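Local coordinates for protein inorganic pyrophosphatase (Ehrlichia chaffeensis, PDB 3LO0) that probably hydrolyses inorganic pyrophosphate to two phosphate ions with the help of magnesium, working as a homohexamer, at residues A[65-75]-A[152-163]; A[90-98]-A[125-136]. All blocks are in the same frame, centred on the assembly; numbering follows the deposited sequence.

Contact 2 is the more central of the two: parallel strands 92-95 and 124-131, buried near the middle of the chain, are joined by regular backbone hydrogen bonds, with ion pairs towards both ends. Contact 1 lies further out and is only partly buried; there the loop after strand 60-66 packs on helix 150-162 through rings, a proline and sulfur atoms. Both contacts use bridging waters. Their centres are about 16 Å apart, yet they touch, for Ile156 and Phe160 of the helix rest on Leu94 of the strand. Each contact includes predicted site residues: substrate-binding Arg65 and Tyr163 meet in contact 1, and magnesium-binding Asp92 lies in contact 2. Both reach subunit interfaces of the hexamer.

Contact 1. Residues A[65-75]-A[152-163]; sequences RFLPTSMYYPC and FLNSISHFFTFY
The Phe159 ring is sandwiched: Pro74 CD lies over one face, 3.9 Å from the ring centroid in a CH-pi contact, and the Tyr163 ring lies against the opposite face. Its own edge points at the face of Tyr73, with Phe159 CZ above the middle of that ring; the pair is edge-to-face, centroids 4.8 Å apart and planes at 57°. Leu67 CD1 comes to the Phe159 edge, and Leu67 CD2 to that of Tyr163. With CG anti to the backbone N (chi1 175°), the Phe159 ring is directed from helix 150-162 towards the loop. A rigid, compact proline suits this spot, offering CD to the Phe159 face and CG to Ile156 CG1 at 4.0 Å. Cys75 SG, small and polarisable, sits 3.6 Å from Phe152 CZ, obliquely to that ring. At the other end Met71 bends at chi3, bringing CE to the edge of the His158 ring, 3.6 Å from ND1, while SD lies beside Tyr163. Phe162 stacks on Phe162 of a second subunit, and Met71 packs on Met71 of that subunit. One water bridges Tyr73 OH (3.0 Å) and Tyr163 OH (2.9 Å), and Arg65 NH2 approaches Tyr163 CE1 at 3.6 Å. Apolar packing and the shared water thus place Tyr163 beside Arg65, both predicted to bind substrate, consistent with an anion site where a sulfate lies near Tyr163.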
loop_
_atom_site.group_PDB
_atom_site.type_symbol
_atom_site.label_atom_id
_atom_site.label_comp_id
_atom_site.label_asym_id
_atom_site.label_seq_id
_atom_site.Cartn_x
_atom_site.Cartn_y
_atom_site.Cartn_z
ATOM N N ARG A 65 5.596 17.306 -11.644
ATOM C CA ARG A 65 4.218 17.292 -12.062
ATOM C C ARG A 65 3.553 15.991 -11.653
ATOM O O ARG A 65 4.221 15.009 -11.367
ATOM C CB ARG A 65 4.112 17.477 -13.582
ATOM C CG ARG A 65 4.692 16.334 -14.412
ATOM C CD ARG A 65 4.657 16.668 -15.913
ATOM N NE ARG A 65 5.126 15.554 -16.768
ATOM C CZ ARG A 65 6.380 15.368 -17.208
ATOM N NH1 ARG A 65 7.364 16.210 -16.882
ATOM N NH2 ARG A 65 6.660 14.320 -17.985
ATOM N N PHE A 66 2.236 16.025 -11.615
ATOM C CA PHE A 66 1.416 14.815 -11.648
ATOM C C PHE A 66 1.241 14.460 -13.134
ATOM O O PHE A 66 0.957 15.312 -13.962
ATOM C CB PHE A 66 0.087 15.060 -10.927
ATOM C CG PHE A 66 0.244 15.281 -9.435
ATOM C CD1 PHE A 66 0.151 14.225 -8.550
ATOM C CD2 PHE A 66 0.529 16.536 -8.937
ATOM C CE1 PHE A 66 0.297 14.413 -7.158
ATOM C CE2 PHE A 66 0.694 16.746 -7.575
ATOM C CZ PHE A 66 0.586 15.653 -6.674
ATOM N N LEU A 67 1.471 13.208 -13.485
ATOM C CA LEU A 67 1.436 12.800 -14.880
ATOM C C LEU A 67 0.021 12.969 -15.442
ATOM O O LEU A 67 -0.953 12.644 -14.782
ATOM C CB LEU A 67 1.891 11.350 -15.028
ATOM C CG LEU A 67 3.319 10.962 -14.620
ATOM C CD1 LEU A 67 3.505 9.436 -14.812
ATOM C CD2 LEU A 67 4.360 11.746 -15.436
ATOM N N PRO A 68 -0.101 13.534 -16.658
ATOM C CA PRO A 68 -1.453 13.740 -17.216
ATOM C C PRO A 68 -2.112 12.439 -17.704
ATOM O O PRO A 68 -3.242 12.462 -18.205
ATOM C CB PRO A 68 -1.198 14.669 -18.403
ATOM C CG PRO A 68 0.155 14.335 -18.842
ATOM C CD PRO A 68 0.932 14.106 -17.534
ATOM N N THR A 69 -1.385 11.340 -17.545
ATOM C CA THR A 69 -1.760 10.017 -18.004
ATOM C C THR A 69 -1.864 9.057 -16.782
ATOM O O THR A 69 -1.146 9.246 -15.770
ATOM C CB THR A 69 -0.712 9.546 -19.093
ATOM O OG1 THR A 69 0.632 9.542 -18.556
ATOM C CG2 THR A 69 -0.717 10.493 -20.313
ATOM N N SER A 70 -2.800 8.080 -16.828
ATOM C CA SER A 70 -2.884 7.025 -15.797
ATOM C C SER A 70 -1.786 5.975 -16.050
ATOM O O SER A 70 -2.046 4.771 -16.380
ATOM C CB SER A 70 -4.290 6.381 -15.700
ATOM O OG SER A 70 -4.535 5.489 -16.779
ATOM N N MET A 71 -0.547 6.445 -15.890
ATOM C CA MET A 71 0.647 5.675 -16.180
ATOM C C MET A 71 1.528 5.724 -14.925
ATOM O O MET A 71 1.434 6.640 -14.111
ATOM C CB MET A 71 1.397 6.242 -17.414
ATOM C CG MET A 71 0.596 6.165 -18.779
ATOM S SD MET A 71 1.458 6.300 -20.399
ATOM C CE MET A 71 1.925 4.578 -20.703
ATOM N N TYR A 72 2.380 4.732 -14.766
ATOM C CA TYR A 72 3.395 4.781 -13.693
ATOM C C TYR A 72 4.759 4.402 -14.271
ATOM O O TYR A 72 4.837 3.736 -15.288
ATOM C CB TYR A 72 2.978 3.877 -12.529
ATOM C CG TYR A 72 2.892 2.468 -12.931
ATOM C CD1 TYR A 72 4.004 1.652 -12.852
ATOM C CD2 TYR A 72 1.695 1.924 -13.407
ATOM C CE1 TYR A 72 3.959 0.335 -13.249
ATOM C CE2 TYR A 72 1.640 0.607 -13.820
ATOM C CZ TYR A 72 2.780 -0.183 -13.733
ATOM O OH TYR A 72 2.777 -1.505 -14.128
ATOM N N TYR A 73 5.828 4.854 -13.634
ATOM C CA TYR A 73 7.169 4.502 -14.064
ATOM C C TYR A 73 7.389 3.008 -14.006
ATOM O O TYR A 73 7.098 2.395 -12.975
ATOM C CB TYR A 73 8.210 5.263 -13.217
ATOM C CG TYR A 73 8.414 6.647 -13.756
ATOM C CD1 TYR A 73 7.498 7.644 -13.490
ATOM C CD2 TYR A 73 9.488 6.945 -14.581
ATOM C CE1 TYR A 73 7.640 8.915 -13.993
ATOM C CE2 TYR A 73 9.648 8.240 -15.106
ATOM C CZ TYR A 73 8.698 9.210 -14.821
ATOM O OH TYR A 73 8.816 10.509 -15.305
ATOM N N PRO A 74 7.862 2.400 -15.115
ATOM C CA PRO A 74 7.964 0.947 -15.178
ATOM C C PRO A 74 9.159 0.379 -14.403
ATOM O O PRO A 74 9.232 -0.821 -14.222
ATOM C CB PRO A 74 8.146 0.664 -16.677
ATOM C CG PRO A 74 8.705 1.901 -17.223
ATOM C CD PRO A 74 8.292 3.029 -16.375
ATOM N N CYS A 75 10.109 1.232 -14.032
ATOM C CA CYS A 75 11.244 0.834 -13.205
ATOM C C CYS A 75 11.554 1.992 -12.262
ATOM O O CYS A 75 11.029 3.098 -12.440
ATOM C CB CYS A 75 12.489 0.572 -14.057
ATOM S SG CYS A 75 12.424 -0.526 -15.490
ATOM N N PHE A 152 8.820 -6.804 -21.612
ATOM C CA PHE A 152 9.276 -5.826 -20.635
ATOM C C PHE A 152 9.907 -4.602 -21.339
ATOM O O PHE A 152 9.540 -3.465 -21.095
ATOM C CB PHE A 152 10.260 -6.489 -19.692
ATOM C CG PHE A 152 10.759 -5.577 -18.607
ATOM C CD1 PHE A 152 9.864 -4.873 -17.803
ATOM C CD2 PHE A 152 12.124 -5.430 -18.388
ATOM C CE1 PHE A 152 10.327 -4.007 -16.803
ATOM C CE2 PHE A 152 12.588 -4.573 -17.392
ATOM C CZ PHE A 152 11.698 -3.873 -16.597
ATOM N N LEU A 153 10.800 -4.876 -22.267
ATOM C CA LEU A 153 11.453 -3.823 -23.022
ATOM C C LEU A 153 10.442 -2.982 -23.743
ATOM O O LEU A 153 10.561 -1.775 -23.761
ATOM C CB LEU A 153 12.400 -4.436 -24.034
ATOM C CG LEU A 153 13.575 -5.212 -23.481
ATOM C CD1 LEU A 153 14.365 -5.820 -24.623
ATOM C CD2 LEU A 153 14.449 -4.272 -22.601
ATOM N N ASN A 154 9.440 -3.628 -24.351
ATOM C CA ASN A 154 8.406 -2.903 -25.101
ATOM C C ASN A 154 7.548 -2.023 -24.183
ATOM O O ASN A 154 7.168 -0.897 -24.538
ATOM C CB ASN A 154 7.546 -3.881 -25.931
ATOM C CG ASN A 154 8.311 -4.508 -27.107
ATOM O OD1 ASN A 154 9.318 -3.974 -27.576
ATOM N ND2 ASN A 154 7.823 -5.657 -27.592
ATOM N N SER A 155 7.291 -2.513 -22.971
ATOM C CA SER A 155 6.533 -1.732 -21.995
ATOM C C SER A 155 7.258 -0.435 -21.640
ATOM O O SER A 155 6.642 0.623 -21.493
ATOM C CB SER A 155 6.271 -2.584 -20.737
ATOM O OG SER A 155 5.435 -1.887 -19.822
ATOM N N ILE A 156 8.580 -0.514 -21.521
ATOM C CA ILE A 156 9.366 0.652 -21.214
ATOM C C ILE A 156 9.298 1.675 -22.353
ATOM O O ILE A 156 9.085 2.874 -22.097
ATOM C CB ILE A 156 10.868 0.291 -20.865
ATOM C CG1 ILE A 156 10.956 -0.476 -19.518
ATOM C CG2 ILE A 156 11.704 1.532 -20.772
ATOM C CD1 ILE A 156 12.288 -1.268 -19.332
ATOM N N SER A 157 9.491 1.233 -23.590
ATOM C CA SER A 157 9.515 2.209 -24.699
ATOM C C SER A 157 8.147 2.842 -24.916
ATOM O O SER A 157 8.088 4.039 -25.159
ATOM C CB SER A 157 10.059 1.640 -26.000
ATOM O OG SER A 157 9.492 0.399 -26.298
ATOM N N HIS A 158 7.075 2.062 -24.739
ATOM C CA HIS A 158 5.690 2.567 -24.776
ATOM C C HIS A 158 5.446 3.687 -23.751
ATOM O O HIS A 158 4.864 4.736 -24.079
ATOM C CB HIS A 158 4.728 1.405 -24.538
ATOM C CG HIS A 158 3.277 1.782 -24.548
ATOM N ND1 HIS A 158 2.640 2.346 -23.458
ATOM C CD2 HIS A 158 2.324 1.620 -25.498
ATOM C CE1 HIS A 158 1.364 2.539 -23.750
ATOM N NE2 HIS A 158 1.145 2.101 -24.979
ATOM N N PHE A 159 5.925 3.475 -22.527
ATOM C CA PHE A 159 5.791 4.457 -21.448
ATOM C C PHE A 159 6.334 5.803 -21.858
ATOM O O PHE A 159 5.628 6.816 -21.767
ATOM C CB PHE A 159 6.520 3.992 -20.168
ATOM C CG PHE A 159 6.500 5.021 -19.079
ATOM C CD1 PHE A 159 7.586 5.848 -18.860
ATOM C CD2 PHE A 159 5.362 5.202 -18.309
ATOM C CE1 PHE A 159 7.538 6.828 -17.860
ATOM C CE2 PHE A 159 5.310 6.179 -17.306
ATOM C CZ PHE A 159 6.399 6.983 -17.079
ATOM N N PHE A 160 7.596 5.835 -22.295
ATOM C CA PHE A 160 8.238 7.125 -22.610
ATOM C C PHE A 160 7.718 7.805 -23.871
ATOM O O PHE A 160 7.906 9.033 -24.041
ATOM C CB PHE A 160 9.765 6.985 -22.714
ATOM C CG PHE A 160 10.411 6.820 -21.403
ATOM C CD1 PHE A 160 10.529 7.894 -20.547
ATOM C CD2 PHE A 160 10.843 5.585 -20.988
ATOM C CE1 PHE A 160 11.080 7.723 -19.283
ATOM C CE2 PHE A 160 11.413 5.416 -19.749
ATOM C CZ PHE A 160 11.521 6.476 -18.879
ATOM N N THR A 161 7.087 7.018 -24.743
ATOM C CA THR A 161 6.441 7.528 -25.950
ATOM C C THR A 161 5.158 8.283 -25.599
ATOM O O THR A 161 4.940 9.436 -26.015
ATOM C CB THR A 161 6.045 6.360 -26.916
ATOM O OG1 THR A 161 7.201 5.585 -27.271
ATOM C CG2 THR A 161 5.399 6.907 -28.208
ATOM N N PHE A 162 4.332 7.625 -24.791
ATOM C CA PHE A 162 2.944 8.011 -24.626
ATOM C C PHE A 162 2.617 8.704 -23.327
ATOM O O PHE A 162 1.478 9.146 -23.149
ATOM C CB PHE A 162 2.061 6.774 -24.774
ATOM C CG PHE A 162 2.058 6.221 -26.164
ATOM C CD1 PHE A 162 1.618 7.009 -27.235
ATOM C CD2 PHE A 162 2.508 4.934 -26.420
ATOM C CE1 PHE A 162 1.628 6.515 -28.536
ATOM C CE2 PHE A 162 2.511 4.428 -27.727
ATOM C CZ PHE A 162 2.071 5.220 -28.782
ATOM N N TYR A 163 3.580 8.797 -22.411
ATOM C CA TYR A 163 3.347 9.551 -21.185
ATOM C C TYR A 163 3.500 11.051 -21.436
ATOM O O TYR A 163 2.720 11.844 -20.912
ATOM C CB TYR A 163 4.248 9.073 -20.044
ATOM C CG TYR A 163 5.600 9.733 -19.915
ATOM C CD1 TYR A 163 6.021 10.224 -18.687
ATOM C CD2 TYR A 163 6.472 9.829 -20.992
ATOM C CE1 TYR A 163 7.252 10.800 -18.527
ATOM C CE2 TYR A 163 7.727 10.421 -20.850
ATOM C CZ TYR A 163 8.106 10.911 -19.605
ATOM O OH TYR A 163 9.339 11.502 -19.407
HETATM O O HOH W 1 11.068 10.941 -17.195
#

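Contact 2. Residues A[90-98]-A[125-136]; sequences PVDVLVASR and VKILAVPTHKVD
Val93, Leu94 and Val95 pair with Ile127, Leu128 and Ala129 in parallel register, buried and closely packed. The backbone bonds alternate between the strands: Leu94 N gives to Ile127 O at 2.7 Å, and Leu94 O takes Ala129 N at 2.8 Å, both nearly linear at the carbonyl. Beta-branched Val93, Val95 and Ile127 suit an extended strand: Val93 CG2 meets Ile127 CB, Val93 CG1 meets the lone methyl of Ala129, and Val91 CG1 comes within 3.5 Å of Ile127 CG1. On the other face Leu94 CB touches Leu128 CD1, and Ile156 and Phe160 of helix 150-162 pack over Leu94. The strands belong to the mixed sheet at the core of the pyrophosphatase fold, where strand 92-95 lies between 76-79 and 124-131. Both ends are more polar, and Asp92, Val125 and Arg98 are partly exposed. A water accepts from Asp92 N and donates to Val125 O, while Asp92 and Lys126 run side by side to a weak salt bridge, OD2 to NZ 3.4 Å. Lys126 NZ also bonds Tyr77 OH; Asp92 is predicted to bind magnesium. Past Ala96 and Pro131 the regular pairing ends. A bend at chi3 (-80°) brings Arg98 NE to the syn side of Asp136 OD2, 2.6 Å away, with guanidinium and carboxylate planes 72° apart. A second water joins Arg98 N to the same oxygen, and Arg98 NH2 continues to Leu67 O of a neighbouring subunit.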
loop_
_atom_site.group_PDB
_atom_site.type_symbol
_atom_site.label_atom_id
_atom_site.label_comp_id
_atom_site.label_asym_id
_atom_site.label_seq_id
_atom_site.Cartn_x
_atom_site.Cartn_y
_atom_site.Cartn_z
ATOM N N PRO A 90 21.873 15.741 -15.781
ATOM C CA PRO A 90 22.506 14.437 -15.476
ATOM C C PRO A 90 21.938 13.322 -16.322
ATOM O O PRO A 90 20.821 13.460 -16.826
ATOM C CB PRO A 90 22.181 14.228 -14.000
ATOM C CG PRO A 90 22.048 15.665 -13.453
ATOM C CD PRO A 90 21.308 16.368 -14.564
ATOM N N VAL A 91 22.696 12.218 -16.461
ATOM C CA VAL A 91 22.232 11.041 -17.181
ATOM C C VAL A 91 21.084 10.363 -16.410
ATOM O O VAL A 91 21.209 10.100 -15.218
ATOM C CB VAL A 91 23.399 10.016 -17.362
ATOM C CG1 VAL A 91 22.917 8.746 -18.053
ATOM C CG2 VAL A 91 24.565 10.649 -18.116
ATOM N N ASP A 92 19.974 10.089 -17.087
ATOM C CA ASP A 92 18.839 9.420 -16.443
ATOM C C ASP A 92 18.947 7.913 -16.609
ATOM O O ASP A 92 19.341 7.393 -17.681
ATOM C CB ASP A 92 17.518 9.875 -17.069
ATOM C CG ASP A 92 17.268 11.355 -16.882
ATOM O OD1 ASP A 92 17.586 11.877 -15.782
ATOM O OD2 ASP A 92 16.760 11.982 -17.844
ATOM N N VAL A 93 18.505 7.223 -15.568
ATOM C CA VAL A 93 18.641 5.800 -15.466
ATOM C C VAL A 93 17.337 5.161 -14.957
ATOM O O VAL A 93 16.773 5.576 -13.928
ATOM C CB VAL A 93 19.798 5.423 -14.513
ATOM C CG1 VAL A 93 20.024 3.904 -14.501
ATOM C CG2 VAL A 93 21.041 6.164 -14.873
ATOM N N LEU A 94 16.911 4.117 -15.664
ATOM C CA LEU A 94 15.922 3.173 -15.165
ATOM C C LEU A 94 16.623 2.019 -14.478
ATOM O O LEU A 94 17.446 1.351 -15.097
ATOM C CB LEU A 94 15.102 2.603 -16.321
ATOM C CG LEU A 94 14.318 3.676 -17.071
ATOM C CD1 LEU A 94 14.251 3.355 -18.557
ATOM C CD2 LEU A 94 12.910 3.813 -16.435
ATOM N N VAL A 95 16.289 1.751 -13.225
ATOM C CA VAL A 95 16.847 0.607 -12.536
ATOM C C VAL A 95 15.751 -0.414 -12.303
ATOM O O VAL A 95 14.849 -0.175 -11.536
ATOM C CB VAL A 95 17.498 0.968 -11.206
ATOM C CG1 VAL A 95 18.254 -0.256 -10.619
ATOM C CG2 VAL A 95 18.465 2.191 -11.378
ATOM N N ALA A 96 15.825 -1.540 -12.987
ATOM C CA ALA A 96 14.868 -2.619 -12.760
ATOM C C ALA A 96 15.129 -3.209 -11.390
ATOM O O ALA A 96 16.268 -3.316 -10.957
ATOM C CB ALA A 96 15.015 -3.680 -13.860
ATOM N N SER A 97 14.073 -3.551 -10.644
ATOM C CA SER A 97 14.280 -4.148 -9.363
ATOM C C SER A 97 13.084 -5.034 -8.954
ATOM O O SER A 97 12.040 -4.992 -9.583
ATOM C CB SER A 97 14.581 -3.072 -8.323
ATOM O OG SER A 97 13.433 -2.351 -7.989
ATOM N N ARG A 98 13.267 -5.855 -7.932
ATOM C CA ARG A 98 12.206 -6.780 -7.496
ATOM C C ARG A 98 11.188 -6.038 -6.633
ATOM O O ARG A 98 10.034 -6.481 -6.480
ATOM C CB ARG A 98 12.802 -7.942 -6.671
ATOM C CG ARG A 98 13.713 -8.927 -7.386
ATOM C CD ARG A 98 13.997 -10.224 -6.514
ATOM N NE ARG A 98 15.018 -10.067 -5.460
ATOM C CZ ARG A 98 14.821 -10.161 -4.139
ATOM N NH1 ARG A 98 13.626 -10.409 -3.611
ATOM N NH2 ARG A 98 15.841 -10.014 -3.311
ATOM N N VAL A 125 18.140 9.979 -24.214
ATOM C CA VAL A 125 18.426 8.553 -23.889
ATOM C C VAL A 125 18.133 8.229 -22.421
ATOM O O VAL A 125 18.281 9.084 -21.562
ATOM C CB VAL A 125 19.903 8.157 -24.145
ATOM C CG1 VAL A 125 20.331 8.482 -25.590
ATOM C CG2 VAL A 125 20.829 8.829 -23.118
ATOM N N LYS A 126 17.726 6.988 -22.153
ATOM C CA LYS A 126 17.484 6.516 -20.801
ATOM C C LYS A 126 18.284 5.238 -20.649
ATOM O O LYS A 126 18.009 4.265 -21.340
ATOM C CB LYS A 126 15.998 6.212 -20.551
ATOM C CG LYS A 126 15.057 7.301 -21.059
ATOM C CD LYS A 126 15.120 8.529 -20.179
ATOM C CE LYS A 126 14.220 9.593 -20.720
ATOM N NZ LYS A 126 14.367 10.791 -19.941
ATOM N N ILE A 127 19.268 5.256 -19.765
ATOM C CA ILE A 127 20.021 4.052 -19.427
ATOM C C ILE A 127 19.096 3.054 -18.752
ATOM O O ILE A 127 18.236 3.451 -17.967
ATOM C CB ILE A 127 21.193 4.371 -18.501
ATOM C CG1 ILE A 127 22.106 5.454 -19.083
ATOM C CG2 ILE A 127 22.010 3.115 -18.263
ATOM C CD1 ILE A 127 22.611 5.142 -20.505
ATOM N N LEU A 128 19.201 1.774 -19.125
ATOM C CA LEU A 128 18.560 0.672 -18.407
ATOM C C LEU A 128 19.648 -0.070 -17.641
ATOM O O LEU A 128 20.656 -0.492 -18.198
ATOM C CB LEU A 128 17.832 -0.305 -19.348
ATOM C CG LEU A 128 17.144 -1.511 -18.675
ATOM C CD1 LEU A 128 16.015 -1.025 -17.767
ATOM C CD2 LEU A 128 16.690 -2.617 -19.729
ATOM N N ALA A 129 19.441 -0.252 -16.345
ATOM C CA ALA A 129 20.441 -0.880 -15.493
ATOM C C ALA A 129 19.750 -1.812 -14.522
ATOM O O ALA A 129 18.524 -1.743 -14.340
ATOM C CB ALA A 129 21.257 0.217 -14.729
ATOM N N VAL A 130 20.537 -2.696 -13.917
ATOM C CA VAL A 130 20.056 -3.608 -12.921
ATOM C C VAL A 130 20.918 -3.476 -11.693
ATOM O O VAL A 130 22.036 -2.973 -11.781
ATOM C CB VAL A 130 20.068 -5.059 -13.389
ATOM C CG1 VAL A 130 19.133 -5.244 -14.588
ATOM C CG2 VAL A 130 21.550 -5.537 -13.660
ATOM N N PRO A 131 20.395 -3.898 -10.549
ATOM C CA PRO A 131 21.210 -3.871 -9.335
ATOM C C PRO A 131 22.450 -4.763 -9.465
ATOM O O PRO A 131 22.406 -5.813 -10.134
ATOM C CB PRO A 131 20.270 -4.401 -8.263
ATOM C CG PRO A 131 18.869 -4.156 -8.797
ATOM C CD PRO A 131 19.017 -4.355 -10.276
ATOM N N THR A 132 23.546 -4.364 -8.830
ATOM C CA THR A 132 24.749 -5.169 -8.884
ATOM C C THR A 132 24.549 -6.440 -8.066
ATOM O O THR A 132 23.669 -6.507 -7.206
ATOM C CB THR A 132 25.984 -4.413 -8.368
ATOM O OG1 THR A 132 25.782 -4.057 -7.002
ATOM C CG2 THR A 132 26.187 -3.153 -9.183
ATOM N N HIS A 133 25.421 -7.418 -8.305
ATOM C CA HIS A 133 25.285 -8.735 -7.705
ATOM C C HIS A 133 25.313 -8.653 -6.183
ATOM O O HIS A 133 24.670 -9.448 -5.503
ATOM C CB HIS A 133 26.348 -9.698 -8.227
ATOM C CG HIS A 133 27.703 -9.501 -7.633
ATOM N ND1 HIS A 133 28.129 -10.197 -6.517
ATOM C CD2 HIS A 133 28.739 -8.716 -8.010
ATOM C CE1 HIS A 133 29.369 -9.836 -6.228
ATOM N NE2 HIS A 133 29.765 -8.941 -7.117
ATOM N N LYS A 134 26.045 -7.675 -5.673
ATOM C CA LYS A 134 26.086 -7.358 -4.262
ATOM C C LYS A 134 24.712 -7.009 -3.724
ATOM O O LYS A 134 24.348 -7.421 -2.621
ATOM C CB LYS A 134 27.023 -6.151 -4.038
ATOM N N VAL A 135 23.945 -6.269 -4.512
ATOM C CA VAL A 135 22.653 -5.736 -4.083
ATOM C C VAL A 135 21.493 -6.729 -4.297
ATOM O O VAL A 135 20.643 -6.912 -3.422
ATOM C CB VAL A 135 22.405 -4.393 -4.785
ATOM C CG1 VAL A 135 21.036 -3.841 -4.463
ATOM C CG2 VAL A 135 23.566 -3.396 -4.411
ATOM N N ASP A 136 21.438 -7.354 -5.457
ATOM C CA ASP A 136 20.487 -8.451 -5.690
ATOM C C ASP A 136 21.031 -9.427 -6.741
ATOM O O ASP A 136 21.232 -9.045 -7.887
ATOM C CB ASP A 136 19.162 -7.862 -6.185
ATOM C CG ASP A 136 17.996 -8.856 -6.126
ATOM O OD1 ASP A 136 18.208 -10.049 -5.803
ATOM O OD2 ASP A 136 16.855 -8.440 -6.425
HETATM O O HOH W 2 19.886 10.850 -19.885
HETATM O O HOH W 3 15.929 -5.969 -6.930
#